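PDB 5FRY: positive phenol-degradative gene regulator from Ralstonia sp. E2, which activates transcription of phenol-degradation genes in response to phenols, sensed by the N-terminal domain present here, probably with the help of an ATP-binding central domain. Local coordinates for residues A[80-85]-A[95-100]; A[157-162]-A[169-174]; A[176-179]-A[184-187]. All blocks are in the same frame, centred on the assembly; numbering follows the deposited sequence.

Interaction 1. Residues A[80-85]-A[95-100]; sequences ELAKTM and LEMGPC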
# COMPACT_ATOMS: atom_id res chain seq x y z
N GLU A 80 11.46 12.77 7.58
CA GLU A 80 12.80 12.37 8.01
C GLU A 80 13.74 12.35 6.82
O GLU A 80 14.91 12.72 6.94
CB GLU A 80 12.80 11.00 8.69
CG GLU A 80 12.05 10.97 10.00
CD GLU A 80 11.86 9.56 10.53
OE1 GLU A 80 12.34 8.59 9.88
OE2 GLU A 80 11.22 9.41 11.59
N LEU A 81 13.22 11.90 5.68
CA LEU A 81 14.00 11.88 4.45
C LEU A 81 14.30 13.32 4.00
O LEU A 81 15.41 13.62 3.58
CB LEU A 81 13.26 11.10 3.35
CG LEU A 81 13.84 11.16 1.94
CD1 LEU A 81 15.30 10.75 1.96
CD2 LEU A 81 13.06 10.28 0.97
N ALA A 82 13.31 14.20 4.13
CA ALA A 82 13.47 15.58 3.67
C ALA A 82 14.47 16.33 4.53
O ALA A 82 15.24 17.15 4.03
CB ALA A 82 12.12 16.30 3.67
N LYS A 83 14.46 16.05 5.82
CA LYS A 83 15.37 16.72 6.75
C LYS A 83 16.84 16.37 6.44
O LYS A 83 17.73 17.12 6.84
CB LYS A 83 15.05 16.34 8.20
CG LYS A 83 13.91 17.13 8.85
CD LYS A 83 13.36 16.29 9.99
CE LYS A 83 12.23 16.94 10.75
NZ LYS A 83 12.12 16.28 12.10
N THR A 84 17.07 15.27 5.74
CA THR A 84 18.41 14.89 5.33
C THR A 84 18.94 15.87 4.29
O THR A 84 20.03 16.42 4.44
CB THR A 84 18.45 13.46 4.75
OG1 THR A 84 17.34 13.28 3.86
CG2 THR A 84 18.37 12.43 5.86
N MET A 85 18.16 16.08 3.24
CA MET A 85 18.52 17.04 2.19
C MET A 85 17.97 18.41 2.55
O MET A 85 16.91 18.82 2.07
CB MET A 85 17.97 16.58 0.84
CG MET A 85 16.47 16.36 0.82
SD MET A 85 15.97 15.03 -0.30
CE MET A 85 15.89 13.65 0.84
N LEU A 95 9.25 22.30 3.21
CA LEU A 95 7.83 22.00 3.18
C LEU A 95 7.44 21.37 1.85
O LEU A 95 6.76 20.35 1.80
CB LEU A 95 7.02 23.27 3.44
CG LEU A 95 5.49 23.23 3.45
CD1 LEU A 95 4.91 23.15 2.03
CD2 LEU A 95 4.98 22.09 4.30
N GLU A 96 7.93 21.99 0.77
CA GLU A 96 7.54 21.61 -0.58
C GLU A 96 7.95 20.18 -0.94
O GLU A 96 7.49 19.64 -1.95
CB GLU A 96 8.14 22.59 -1.60
CG GLU A 96 7.74 22.28 -3.05
CD GLU A 96 8.11 23.38 -4.04
OE1 GLU A 96 9.30 23.76 -4.09
OE2 GLU A 96 7.21 23.87 -4.76
N MET A 97 8.80 19.57 -0.12
CA MET A 97 9.21 18.21 -0.39
C MET A 97 8.06 17.24 -0.06
O MET A 97 7.92 16.21 -0.71
CB MET A 97 10.49 17.86 0.37
CG MET A 97 11.76 18.33 -0.34
SD MET A 97 13.32 18.07 0.57
CE MET A 97 13.12 19.24 1.89
N GLY A 98 7.26 17.60 0.94
CA GLY A 98 6.04 16.88 1.28
C GLY A 98 5.17 16.61 0.07
O GLY A 98 5.05 15.46 -0.37
N PRO A 99 4.56 17.66 -0.47
CA PRO A 99 3.76 17.58 -1.70
C PRO A 99 4.46 16.80 -2.84
O PRO A 99 3.77 16.06 -3.53
CB PRO A 99 3.55 19.05 -2.07
CG PRO A 99 3.56 19.76 -0.75
CD PRO A 99 4.50 19.01 0.14
N CYS A 100 5.75 17.00 -3.02
CA CYS A 100 6.51 16.29 -4.02
C CYS A 100 6.50 14.79 -3.73
O CYS A 100 6.15 14.00 -4.58
CB CYS A 100 7.93 16.80 -4.07
SG CYS A 100 8.21 18.43 -4.84
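The last turn of the long helix 60-84, which carries A82, and M85 right after it meet helix 97-104 through a single side chain of the latter, M97. M97 does most of the reaching. Its chi1 of -83° sets CG opposite the carbonyl carbon, and the chain then runs straight until it bends at chi3 (-69°), which swings the methyl over to A82. There M97 CE lies 3.6 Å from A82 CB, with M97 SD 3.8 Å from A82 CB. The sulfur has a second neighbour, M85 CG at 3.6 Å, and the two methionine side chains run past one another in opposite directions, with M85 SD 4.1 Å from M97 SD. Both segments belong to the sensory domain, in the part that carries the family signature of activators of aromatic catabolism. No hydrogen bond joins the segments; the contact is apolar and mostly buried. L19 of helix 15-20 touches both methionines, while Y161 of helix 152-166 rests against A82 and M97. Two residues beyond M97, P99 touches the bound dimethylphenol, whereas the M97 side chain itself stays about 8 Å from that ligand.

Interaction 2. Residues A[157-162]-A[169-174]; sequences YATGYT and TILYRE. With ZN (zinc ion), chain C; ERH (3,4-dimethylphenol), chain D.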
# COMPACT_ATOMS: atom_id res chain seq x y z
N TYR A 157 -1.28 12.08 6.18
CA TYR A 157 0.05 12.26 5.63
C TYR A 157 0.49 13.72 5.72
O TYR A 157 1.60 14.00 6.21
CB TYR A 157 0.10 11.76 4.19
CG TYR A 157 1.45 11.94 3.54
CD1 TYR A 157 1.90 13.22 3.16
CD2 TYR A 157 2.30 10.85 3.33
CE1 TYR A 157 3.13 13.40 2.58
CE2 TYR A 157 3.53 11.02 2.74
CZ TYR A 157 3.94 12.30 2.36
OH TYR A 157 5.16 12.50 1.76
N ALA A 158 -0.38 14.64 5.29
CA ALA A 158 -0.10 16.08 5.35
C ALA A 158 0.17 16.52 6.77
O ALA A 158 1.13 17.26 7.04
CB ALA A 158 -1.24 16.89 4.77
N THR A 159 -0.68 16.08 7.68
CA THR A 159 -0.53 16.37 9.10
C THR A 159 0.81 15.88 9.64
O THR A 159 1.58 16.65 10.27
CB THR A 159 -1.70 15.74 9.89
OG1 THR A 159 -2.93 16.28 9.39
CG2 THR A 159 -1.58 16.01 11.36
N GLY A 160 1.11 14.61 9.36
CA GLY A 160 2.27 13.94 9.94
C GLY A 160 3.56 14.55 9.46
O GLY A 160 4.43 14.86 10.27
N TYR A 161 3.65 14.77 8.16
CA TYR A 161 4.82 15.36 7.53
C TYR A 161 5.05 16.77 8.04
O TYR A 161 6.13 17.10 8.49
CB TYR A 161 4.66 15.38 6.00
CG TYR A 161 5.84 16.02 5.29
CD1 TYR A 161 5.96 17.41 5.19
CD2 TYR A 161 6.84 15.24 4.72
CE1 TYR A 161 7.04 18.00 4.56
CE2 TYR A 161 7.92 15.82 4.08
CZ TYR A 161 8.01 17.20 3.99
OH TYR A 161 9.08 17.77 3.34
N THR A 162 4.01 17.61 7.97
CA THR A 162 4.17 19.01 8.37
C THR A 162 4.50 19.09 9.84
O THR A 162 5.36 19.86 10.27
CB THR A 162 2.91 19.82 8.08
OG1 THR A 162 2.47 19.54 6.74
CG2 THR A 162 3.18 21.35 8.28
N THR A 169 2.43 20.20 16.40
CA THR A 169 1.26 19.52 15.84
C THR A 169 0.55 20.43 14.88
O THR A 169 -0.01 21.39 15.32
CB THR A 169 0.33 19.07 16.96
OG1 THR A 169 0.93 17.99 17.61
CG2 THR A 169 -1.00 18.63 16.45
N ILE A 170 0.56 20.13 13.59
CA ILE A 170 -0.10 20.95 12.59
C ILE A 170 -1.15 20.09 11.92
O ILE A 170 -0.78 19.19 11.16
CB ILE A 170 0.89 21.50 11.53
CG1 ILE A 170 2.03 22.30 12.18
CG2 ILE A 170 0.16 22.40 10.55
CD1 ILE A 170 1.66 23.73 12.54
N LEU A 171 -2.43 20.33 12.19
CA LEU A 171 -3.52 19.54 11.61
C LEU A 171 -4.02 20.08 10.27
O LEU A 171 -3.99 21.29 10.03
CB LEU A 171 -4.69 19.44 12.59
CG LEU A 171 -4.36 19.00 14.02
CD1 LEU A 171 -5.57 19.22 14.92
CD2 LEU A 171 -3.94 17.56 14.09
N TYR A 172 -4.48 19.18 9.41
CA TYR A 172 -5.10 19.55 8.15
C TYR A 172 -6.56 19.12 8.09
O TYR A 172 -6.96 18.11 8.67
CB TYR A 172 -4.36 18.93 6.96
CG TYR A 172 -3.03 19.54 6.66
CD1 TYR A 172 -1.92 19.27 7.45
CD2 TYR A 172 -2.86 20.35 5.55
CE1 TYR A 172 -0.68 19.82 7.15
CE2 TYR A 172 -1.64 20.89 5.25
CZ TYR A 172 -0.55 20.62 6.05
OH TYR A 172 0.67 21.17 5.74
N ARG A 173 -7.35 19.88 7.35
CA ARG A 173 -8.69 19.44 7.03
C ARG A 173 -8.95 19.64 5.55
O ARG A 173 -8.39 20.54 4.91
CB ARG A 173 -9.72 20.19 7.88
CG ARG A 173 -10.87 19.31 8.33
CD ARG A 173 -11.79 20.03 9.30
NE ARG A 173 -11.30 19.93 10.67
CZ ARG A 173 -11.70 20.73 11.65
NH1 ARG A 173 -12.58 21.70 11.41
NH2 ARG A 173 -11.21 20.57 12.87
N GLU A 174 -9.78 18.77 4.98
CA GLU A 174 -10.19 18.92 3.59
C GLU A 174 -11.33 19.91 3.49
O GLU A 174 -12.40 19.65 4.03
CB GLU A 174 -10.62 17.58 3.01
CG GLU A 174 -9.48 16.70 2.56
CD GLU A 174 -9.97 15.60 1.64
OE1 GLU A 174 -10.45 14.58 2.16
OE2 GLU A 174 -9.89 15.75 0.41
ZN ZN C . -10.43 14.39 -1.02
O01 ERH D . -0.08 15.83 0.17
C02 ERH D . 0.44 19.25 1.69
C03 ERH D . 1.89 17.59 2.82
C04 ERH D . 1.37 19.00 2.63
C05 ERH D . -0.07 18.13 0.81
C06 ERH D . 1.43 16.59 2.05
C07 ERH D . 0.40 16.88 0.98
C08 ERH D . -0.08 20.66 1.50
C09 ERH D . 2.93 17.31 3.89
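Y172, on strand 170-174, lays its ring against helix 157-162, which runs nearly antiparallel to the strand; the segment axes approach to 6.9 Å, with 159° between their directions. One clear hydrogen bond crosses the interface: the backbone N of Y172 donates to T159 OG1 at 3.3 Å, a bent bond, and that hydroxyl is also bonded to Y205 OH and I155 O. At the far end of the side chain, Y172 OH lies 2.6 Å from T162 OG1, though its proton may go instead to Y124 OH. T162 OG1 in turn donates to A158 O at 2.7 Å, reaching that carbonyl from the face opposite the one used by T162 N. A CH-pi contact adds to these: A158 CB sits over the centre of the Y172 ring, 3.6 Å from the centroid. Apolar contact comes from T162 CG2, which meets I170 CG2 at 3.9 Å. The bound phenol lies by Y161 and Y172, its methyl C09 3.3 Å from Y161 CD1 and its C04 near Y172 OH. Farther down the strand, E174 OE2 binds zinc. With A158 CB over its face and its hydroxyl against T162 OG1, the Y172 ring is probably held in one orientation in the pocket wall.

Interaction 3. Residues A[176-179]-A[184-187]; sequences ECVG and HCRI. With ZN (zinc ion), chain C.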
# COMPACT_ATOMS: atom_id res chain seq x y z
N GLU A 176 -12.60 20.94 0.50
CA GLU A 176 -13.37 20.40 -0.62
C GLU A 176 -12.74 19.07 -1.03
O GLU A 176 -11.55 18.84 -0.75
CB GLU A 176 -13.37 21.38 -1.80
CG GLU A 176 -13.76 22.80 -1.39
CD GLU A 176 -13.38 23.86 -2.42
OE1 GLU A 176 -13.06 23.49 -3.57
OE2 GLU A 176 -13.41 25.06 -2.07
N CYS A 177 -13.51 18.20 -1.66
CA CYS A 177 -13.02 16.86 -1.99
C CYS A 177 -13.80 16.20 -3.11
O CYS A 177 -15.03 16.31 -3.17
CB CYS A 177 -13.07 15.98 -0.75
SG CYS A 177 -12.61 14.28 -1.09
N VAL A 178 -13.09 15.49 -3.98
CA VAL A 178 -13.71 14.79 -5.11
C VAL A 178 -14.69 13.73 -4.65
O VAL A 178 -15.75 13.54 -5.26
CB VAL A 178 -12.65 14.11 -5.98
CG1 VAL A 178 -11.81 15.17 -6.68
CG2 VAL A 178 -11.78 13.18 -5.13
N GLY A 179 -14.34 13.03 -3.59
CA GLY A 179 -15.18 11.97 -3.06
C GLY A 179 -16.57 12.46 -2.73
O GLY A 179 -17.51 11.67 -2.67
N HIS A 184 -12.30 18.36 -7.35
CA HIS A 184 -10.96 18.27 -6.79
C HIS A 184 -11.03 18.32 -5.29
O HIS A 184 -12.10 18.55 -4.71
CB HIS A 184 -10.08 19.42 -7.31
CG HIS A 184 -10.53 20.77 -6.84
ND1 HIS A 184 -11.12 21.69 -7.69
CD2 HIS A 184 -10.51 21.35 -5.62
CE1 HIS A 184 -11.43 22.77 -7.01
NE2 HIS A 184 -11.07 22.60 -5.75
N CYS A 185 -9.88 18.14 -4.65
CA CYS A 185 -9.78 18.27 -3.22
C CYS A 185 -9.00 19.54 -2.90
O CYS A 185 -8.11 19.92 -3.66
CB CYS A 185 -9.08 17.04 -2.60
SG CYS A 185 -9.86 15.43 -2.94
N ARG A 186 -9.36 20.20 -1.80
CA ARG A 186 -8.61 21.34 -1.29
C ARG A 186 -8.49 21.27 0.23
O ARG A 186 -9.45 20.92 0.92
CB ARG A 186 -9.26 22.66 -1.69
CG ARG A 186 -8.69 23.85 -0.97
CD ARG A 186 -9.34 25.13 -1.45
NE ARG A 186 -9.29 25.20 -2.91
CZ ARG A 186 -9.67 26.24 -3.63
NH1 ARG A 186 -10.14 27.33 -3.02
NH2 ARG A 186 -9.59 26.20 -4.95
N ILE A 187 -7.33 21.65 0.74
CA ILE A 187 -7.06 21.41 2.14
C ILE A 187 -6.44 22.62 2.84
O ILE A 187 -5.77 23.46 2.22
CB ILE A 187 -6.11 20.20 2.33
CG1 ILE A 187 -4.78 20.45 1.64
CG2 ILE A 187 -6.76 18.92 1.80
CD1 ILE A 187 -3.71 19.42 1.94
ZN ZN C . -10.43 14.39 -1.02
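E176 reaches across to both H184 and R186, and its side chain can be walked outward from the backbone. CB stands 4.2 Å from R186 N. Beyond CG the chain stretches out to a carboxylate whose two oxygens find different neighbours. OE1 takes a weak, bent hydrogen bond from H184 NE2 at 3.1 Å. OE2 lies over one face of the R186 guanidinium, toward its rim, 4.1 Å from NH1; no N-H points at it, so only the opposite charges attract. The side chains of E176 and R186 lie side by side, pointing the same way, with their flat groups 29° apart.

The backbones form an antiparallel hydrogen-bonded pair: E176 N donates to R186 O at 3.2 Å and R186 N to E176 O at 2.8 Å. This is where strands 170-176 and 185-191 of the four-stranded sheet meet, in the V4R part of the sensory domain; the loop between them brings in C177, while C185 sits at the start of the second strand. C177 SG binds zinc at 2.2 Å and C185 SG at 2.3 Å, while C151 and E174 complete the site. V178 N sends a nearly straight bond (164°) to C185 SG at 3.4 Å, which may ease the negative charge on that metal-bound sulfur. V178 also packs CG1 against the backbone of H184 and turns CG2 toward the C185 sulfur. C185 also touches W130 of strand 123-131, while I187 farther along the strand touches the bound dimethylphenol.

The interactions follow one another along the chain, each closing before the next opens. Interactions 1 and 2 have centres about 14 Å apart and meet at Y161 of helix 152-166, which packs on A82, M97 and G98. Interactions 2 and 3, with centres about 15 Å apart, share the four-stranded sheet, where strands 170-176 and 185-191 are neighbours, and also the zinc ion, which takes one ligand from interaction 2 and two from interaction 3, with C151 as the fourth. Interactions 1 and 3 lie on opposite sides of the chain's centre, their own centres about 23 Å apart. Each of the three includes at least one residue of the phenol pocket, so the pocket draws residues from both family regions, with the zinc site at one end of the series.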